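PDB 3PQU: transferrin binding protein B from Actinobacillus suis, which probably binds host transferrin at the bacterial outer membrane as a surface lipoprotein, helping the pathogen to acquire iron. Local coordinates for residues A[92-97]-A[124-129]; A[102-107]-A[112-117]. All coordinates share one frame; numbering follows the deposited sequence.

Contact 1: A[92-97]-A[124-129]; sequences KELNDK and GYVFDE
Leu94 reaches from the short helix 91-97 onto strand 121-128, joining helix to antiparallel sheet in the handle domain of the N-lobe. Segments 92-97 and 125-128 run almost parallel, their axes 8° apart and 8.6 Å from each other at closest approach. One methyl does the touching: Leu94 CD1 lies 3.7 Å from Phe127 CA and so presses on the strand backbone itself. In the conformer of Val126 described here, CG2 meets the same CD1 at 3.7 Å, the two branched side chains crossing at a slant. Leu94 holds CG opposite its own carbonyl carbon (chi1 -68°) with CD1 continuing the extended line, which carries this branch to the sheet. Along the strand, Val126 and Asp128 turn their CB atoms to the helix, whereas Phe127 points away, and its side chain touches Ile205. The face between helix and strand is thus apolar at Val126 and acidic at Asp128.

Asp128 swings its carboxylate opposite the backbone N (chi1 -177°), where both oxygens find partners. OD1 is bonded by Ser100 OG and Ser130 N, and OD2 by Thr98 OG1, all from the chain beside the two segments, so the buried carboxylate is held against rotation. Lys97 does not reach it directly, with NZ 5.0 Å from Asp128 OD2; its ammonium group pairs with Asp150 and lies against Tyr131 in a cation-pi contact. The nearby ammonium of Lys97, though paired with Asp150, would probably favour an ionised Asp128. A water links the three groups: it donates to Leu94 O at 2.9 Å and to Asp128 OD2 at 2.6 Å, and accepts from Lys97 NZ at 3.0 Å.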
loop_
_atom_site.group_PDB
_atom_site.type_symbol
_atom_site.label_atom_id
_atom_site.label_comp_id
_atom_site.label_asym_id
_atom_site.label_seq_id
_atom_site.Cartn_x
_atom_site.Cartn_y
_atom_site.Cartn_z
ATOM N N LYS A 92 -12.669 17.633 7.493
ATOM C CA LYS A 92 -13.501 17.895 8.662
ATOM C C LYS A 92 -12.820 18.884 9.604
ATOM O O LYS A 92 -13.450 19.830 10.083
ATOM C CB LYS A 92 -13.809 16.595 9.409
ATOM C CG LYS A 92 -14.461 16.800 10.777
ATOM C CD LYS A 92 -15.977 16.901 10.678
ATOM C CE LYS A 92 -16.602 17.286 12.021
ATOM N NZ LYS A 92 -15.989 16.551 13.171
ATOM N N GLU A 93 -11.536 18.664 9.872
ATOM C CA GLU A 93 -10.761 19.567 10.714
ATOM C C GLU A 93 -10.802 20.995 10.174
ATOM O O GLU A 93 -11.002 21.927 10.934
ATOM C CB GLU A 93 -9.293 19.137 10.782
ATOM C CG GLU A 93 -8.896 18.246 11.936
ATOM C CD GLU A 93 -7.404 17.899 11.893
ATOM O OE1 GLU A 93 -6.606 18.706 11.354
ATOM O OE2 GLU A 93 -7.027 16.819 12.393
ATOM N N LEU A 94 -10.549 21.166 8.879
ATOM C CA LEU A 94 -10.542 22.495 8.261
ATOM C C LEU A 94 -11.928 23.160 8.351
ATOM O O LEU A 94 -12.039 24.349 8.661
ATOM C CB LEU A 94 -10.093 22.407 6.797
ATOM C CG LEU A 94 -8.623 22.032 6.524
ATOM C CD1 LEU A 94 -8.373 21.941 5.032
ATOM C CD2 LEU A 94 -7.659 23.050 7.144
ATOM N N ASN A 95 -12.975 22.385 8.090
ATOM C CA ASN A 95 -14.358 22.865 8.263
ATOM C C ASN A 95 -14.710 23.299 9.682
ATOM O O ASN A 95 -15.385 24.314 9.861
ATOM C CB ASN A 95 -15.380 21.852 7.737
ATOM C CG ASN A 95 -15.613 22.003 6.239
ATOM O OD1 ASN A 95 -16.138 23.021 5.786
ATOM N ND2 ASN A 95 -15.204 21.005 5.463
ATOM N N ASP A 96 -14.238 22.561 10.685
ATOM C CA ASP A 96 -14.531 22.918 12.070
ATOM C C ASP A 96 -13.900 24.244 12.492
ATOM O O ASP A 96 -14.482 24.950 13.276
ATOM C CB ASP A 96 -14.105 21.813 13.050
ATOM C CG ASP A 96 -14.928 20.532 12.895
ATOM O OD1 ASP A 96 -15.954 20.554 12.176
ATOM O OD2 ASP A 96 -14.529 19.503 13.483
ATOM N N LYS A 97 -12.716 24.586 11.985
ATOM C CA LYS A 97 -12.028 25.796 12.448
ATOM C C LYS A 97 -12.129 27.022 11.510
ATOM O O LYS A 97 -11.599 28.099 11.808
ATOM C CB LYS A 97 -10.539 25.505 12.719
ATOM C CG LYS A 97 -9.695 25.264 11.462
ATOM C CD LYS A 97 -8.247 24.862 11.853
ATOM C CE LYS A 97 -7.371 24.596 10.632
ATOM N NZ LYS A 97 -7.228 25.774 9.702
ATOM N N GLY A 124 -3.880 15.308 -4.343
ATOM C CA GLY A 124 -3.810 16.719 -4.697
ATOM C C GLY A 124 -3.683 17.571 -3.451
ATOM O O GLY A 124 -2.622 17.667 -2.830
ATOM N N TYR A 125 -4.789 18.192 -3.068
ATOM C CA TYR A 125 -4.744 19.178 -2.004
ATOM C C TYR A 125 -6.112 19.329 -1.357
ATOM O O TYR A 125 -7.152 18.975 -1.931
ATOM C CB TYR A 125 -4.249 20.526 -2.546
ATOM C CG TYR A 125 -4.973 20.968 -3.805
ATOM C CD1 TYR A 125 -6.283 21.464 -3.747
ATOM C CD2 TYR A 125 -4.363 20.874 -5.052
ATOM C CE1 TYR A 125 -6.975 21.861 -4.923
ATOM C CE2 TYR A 125 -5.038 21.273 -6.233
ATOM C CZ TYR A 125 -6.346 21.771 -6.146
ATOM O OH TYR A 125 -7.020 22.152 -7.284
ATOM N N VAL A 126 -6.078 19.816 -0.130
ATOM C CA VAL A 126 -7.281 20.149 0.609
ATOM C C VAL A 126 -6.900 21.370 1.429
ATOM O O VAL A 126 -5.847 21.392 2.067
ATOM C CB VAL A 126 -7.726 18.963 1.476
ATOM C CG1 VAL A 126 -6.518 18.330 2.184
ATOM C CG2 VAL A 126 -8.813 19.372 2.448
ATOM N N PHE A 127 -7.717 22.411 1.376
ATOM C CA PHE A 127 -7.280 23.661 1.989
ATOM C C PHE A 127 -8.389 24.657 2.287
ATOM O O PHE A 127 -9.492 24.584 1.725
ATOM C CB PHE A 127 -6.217 24.316 1.091
ATOM C CG PHE A 127 -6.792 24.988 -0.141
ATOM C CD1 PHE A 127 -7.061 26.350 -0.142
ATOM C CD2 PHE A 127 -7.074 24.247 -1.291
ATOM C CE1 PHE A 127 -7.620 26.973 -1.277
ATOM C CE2 PHE A 127 -7.612 24.851 -2.422
ATOM C CZ PHE A 127 -7.887 26.219 -2.421
ATOM N N ASP A 128 -8.075 25.576 3.197
ATOM C CA ASP A 128 -8.906 26.732 3.508
ATOM C C ASP A 128 -8.250 27.906 2.783
ATOM O O ASP A 128 -7.061 28.163 2.953
ATOM C CB ASP A 128 -8.943 26.954 5.034
ATOM C CG ASP A 128 -9.851 28.108 5.456
ATOM O OD1 ASP A 128 -9.980 29.090 4.712
ATOM O OD2 ASP A 128 -10.420 28.061 6.559
ATOM N N GLU A 129 -8.999 28.602 1.944
ATOM C CA GLU A 129 -8.412 29.687 1.153
ATOM C C GLU A 129 -7.801 30.792 2.022
ATOM O O GLU A 129 -6.832 31.430 1.627
ATOM C CB GLU A 129 -9.477 30.321 0.260
ATOM C CG GLU A 129 -8.999 31.505 -0.537
ATOM C CD GLU A 129 -10.091 32.055 -1.449
ATOM O OE1 GLU A 129 -10.726 31.256 -2.170
ATOM O OE2 GLU A 129 -10.316 33.286 -1.450
HETATM O O HOH W 1 -9.793 26.129 8.258
#

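Contact 2: A[102-107]-A[112-117]; sequences LIYHSH and EDKKRN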
loop_
_atom_site.group_PDB
_atom_site.type_symbol
_atom_site.label_atom_id
_atom_site.label_comp_id
_atom_site.label_asym_id
_atom_site.label_seq_id
_atom_site.Cartn_x
_atom_site.Cartn_y
_atom_site.Cartn_z
ATOM N N LEU A 102 -14.506 29.035 3.060
ATOM C CA LEU A 102 -13.969 28.767 1.734
ATOM C C LEU A 102 -13.047 27.553 1.759
ATOM O O LEU A 102 -11.818 27.698 1.757
ATOM C CB LEU A 102 -13.219 29.983 1.216
ATOM C CG LEU A 102 -14.141 31.177 0.949
ATOM C CD1 LEU A 102 -13.344 32.450 0.694
ATOM C CD2 LEU A 102 -15.037 30.867 -0.229
ATOM N N ILE A 103 -13.650 26.368 1.787
ATOM C CA ILE A 103 -12.922 25.101 1.884
ATOM C C ILE A 103 -13.013 24.400 0.543
ATOM O O ILE A 103 -14.120 24.197 -0.004
ATOM C CB ILE A 103 -13.529 24.173 2.945
ATOM C CG1 ILE A 103 -13.693 24.894 4.291
ATOM C CG2 ILE A 103 -12.696 22.930 3.096
ATOM C CD1 ILE A 103 -12.405 25.353 4.915
ATOM N N TYR A 104 -11.852 24.035 0.008
ATOM C CA TYR A 104 -11.774 23.381 -1.296
ATOM C C TYR A 104 -10.884 22.144 -1.256
ATOM O O TYR A 104 -9.989 22.035 -0.413
ATOM C CB TYR A 104 -11.226 24.368 -2.333
ATOM C CG TYR A 104 -12.105 25.569 -2.575
ATOM C CD1 TYR A 104 -13.320 25.449 -3.246
ATOM C CD2 TYR A 104 -11.721 26.832 -2.131
ATOM C CE1 TYR A 104 -14.140 26.561 -3.466
ATOM C CE2 TYR A 104 -12.525 27.947 -2.351
ATOM C CZ TYR A 104 -13.729 27.805 -3.025
ATOM O OH TYR A 104 -14.512 28.910 -3.250
ATOM N N HIS A 105 -11.121 21.209 -2.168
ATOM C CA HIS A 105 -10.155 20.135 -2.368
ATOM C C HIS A 105 -10.152 19.626 -3.816
ATOM O O HIS A 105 -11.087 19.865 -4.574
ATOM C CB HIS A 105 -10.322 19.008 -1.343
ATOM C CG HIS A 105 -11.552 18.185 -1.544
ATOM N ND1 HIS A 105 -11.566 17.043 -2.319
ATOM C CD2 HIS A 105 -12.814 18.333 -1.067
ATOM C CE1 HIS A 105 -12.785 16.528 -2.316
ATOM N NE2 HIS A 105 -13.562 17.290 -1.562
ATOM N N SER A 106 -9.067 18.957 -4.185
ATOM C CA SER A 106 -8.784 18.637 -5.562
ATOM C C SER A 106 -9.765 17.636 -6.184
ATOM O O SER A 106 -9.741 17.436 -7.392
ATOM C CB SER A 106 -7.350 18.092 -5.679
ATOM O OG SER A 106 -7.162 17.041 -4.740
ATOM N N HIS A 107 -10.586 16.978 -5.370
ATOM C CA HIS A 107 -11.599 16.080 -5.928
ATOM C C HIS A 107 -13.029 16.636 -5.739
ATOM O O HIS A 107 -14.011 15.899 -5.898
ATOM C CB HIS A 107 -11.495 14.659 -5.323
ATOM C CG HIS A 107 -10.355 13.839 -5.865
ATOM N ND1 HIS A 107 -10.536 12.823 -6.775
ATOM C CD2 HIS A 107 -9.023 13.897 -5.629
ATOM C CE1 HIS A 107 -9.365 12.280 -7.071
ATOM N NE2 HIS A 107 -8.429 12.918 -6.390
ATOM N N GLU A 112 -13.266 22.197 -13.652
ATOM C CA GLU A 112 -12.747 21.108 -14.485
ATOM C C GLU A 112 -11.518 20.430 -13.880
ATOM O O GLU A 112 -11.428 19.204 -13.851
ATOM C CB GLU A 112 -12.446 21.593 -15.897
ATOM C CG GLU A 112 -13.690 21.962 -16.671
ATOM C CD GLU A 112 -14.670 20.801 -16.764
ATOM O OE1 GLU A 112 -15.890 21.059 -16.767
ATOM O OE2 GLU A 112 -14.217 19.635 -16.821
ATOM N N ASP A 113 -10.572 21.220 -13.393
ATOM C CA ASP A 113 -9.348 20.648 -12.817
ATOM C C ASP A 113 -9.567 19.908 -11.485
ATOM O O ASP A 113 -8.665 19.239 -10.981
ATOM C CB ASP A 113 -8.261 21.716 -12.640
ATOM C CG ASP A 113 -8.605 22.729 -11.557
ATOM O OD1 ASP A 113 -9.807 23.059 -11.412
ATOM O OD2 ASP A 113 -7.667 23.217 -10.878
ATOM N N LYS A 114 -10.763 20.019 -10.921
ATOM C CA LYS A 114 -11.077 19.280 -9.695
ATOM C C LYS A 114 -12.075 18.144 -9.942
ATOM O O LYS A 114 -12.647 17.581 -8.998
ATOM C CB LYS A 114 -11.525 20.234 -8.578
ATOM C CG LYS A 114 -10.501 21.343 -8.313
ATOM C CD LYS A 114 -10.794 22.141 -7.049
ATOM C CE LYS A 114 -11.911 23.151 -7.290
ATOM N NZ LYS A 114 -12.394 23.717 -6.007
ATOM N N LYS A 115 -12.282 17.811 -11.217
ATOM C CA LYS A 115 -13.076 16.627 -11.580
ATOM C C LYS A 115 -12.090 15.529 -11.940
ATOM O O LYS A 115 -11.503 15.527 -13.025
ATOM C CB LYS A 115 -14.011 16.919 -12.763
ATOM C CG LYS A 115 -15.055 17.978 -12.488
ATOM C CD LYS A 115 -15.850 18.341 -13.753
ATOM C CE LYS A 115 -16.914 19.391 -13.429
ATOM N NZ LYS A 115 -17.663 19.829 -14.639
ATOM N N ARG A 116 -11.864 14.624 -11.004
ATOM C CA ARG A 116 -10.800 13.641 -11.155
ATOM C C ARG A 116 -11.378 12.269 -10.858
ATOM O O ARG A 116 -11.544 11.881 -9.704
ATOM C CB ARG A 116 -9.651 13.954 -10.200
ATOM C CG ARG A 116 -9.087 15.377 -10.331
ATOM C CD ARG A 116 -7.881 15.524 -9.426
ATOM N NE ARG A 116 -7.265 16.848 -9.505
ATOM C CZ ARG A 116 -6.107 17.156 -8.938
ATOM N NH1 ARG A 116 -5.438 16.227 -8.255
ATOM N NH2 ARG A 116 -5.625 18.391 -9.047
ATOM N N ASN A 117 -11.666 11.533 -11.913
ATOM C CA ASN A 117 -12.409 10.279 -11.802
ATOM C C ASN A 117 -11.502 9.095 -11.510
ATOM O O ASN A 117 -11.122 8.370 -12.426
ATOM C CB ASN A 117 -13.199 10.024 -13.094
ATOM C CG ASN A 117 -14.121 8.809 -12.995
ATOM O OD1 ASN A 117 -14.784 8.589 -11.978
ATOM N ND2 ASN A 117 -14.175 8.023 -14.067
HETATM O O HOH W 2 -6.028 13.246 -8.022
HETATM O O HOH W 3 -13.539 14.523 -8.581
#
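Arg116 lies across His107 and Ser106, its chain straight from CG to NE. With CG set beside its own backbone N (chi1 -55°), the side chain runs from the imidazole to the serine. CB sits over one face of the His107 ring, 3.6 Å from CE1. CG and CD both pass Ser106 O, and CD also lies over the imidazole as a CH-pi contact, 4.2 Å from the centroid of the His107 ring and 17° off its normal. NE then binds within its own segment: it donates to Asp113 O at 3.1 Å in a nearly straight bond (174°) lying in the guanidinium plane, which helps fix the rotation of the group. CZ rests 3.6 Å from Ser106 CB, the methylene standing over the centre of one guanidinium face. At the tip, NH1 donates to a water at 3.0 Å, and that water is hydrogen-bonded at 2.9 Å to His107 NE2, which is also hydrogen-bonded to Ser123 N; NH1 also forms a salt bridge with Asp177.

Lys114 lies toward Tyr104. Bent at its third torsion, it brings NZ obliquely to the tyrosine, 3.4 Å from CD1, while its charge is paired with Asp108. The backbones meet between them, Lys114 CA giving a C-H...O contact to Ser106 O at 3.2 Å.

Ser106 OG and Asp113 OD2 are engaged by Ser123 and Arg211 respectively. The arrangement is a folded connection between neighbouring antiparallel strands, 103-105 and 121-128, of the N-lobe handle, tied through Asp177 to strand 170-183 of the adjoining beta-barrel.

Contacts 1 and 2 share one sheet of the N-lobe handle, their centres about 12 Å apart. Strand 103-105, at the edge of that sheet, pairs antiparallel with 121-128: Phe127 N and Tyr104 O are 2.9 Å apart and Ser106 N and Tyr125 O 3.0 Å, both probable hydrogen bonds. Ser106 OG prolongs the pairing by bonding Tyr125 N. Along the chain, helix 91-97 comes first, then the edge strand and the connection folded on it in contact 2, and finally strand 121-128, on which the helix rests in contact 1. Contact 1 therefore covers a sheet face, whereas contact 2 lies toward the barrel strand 170-183.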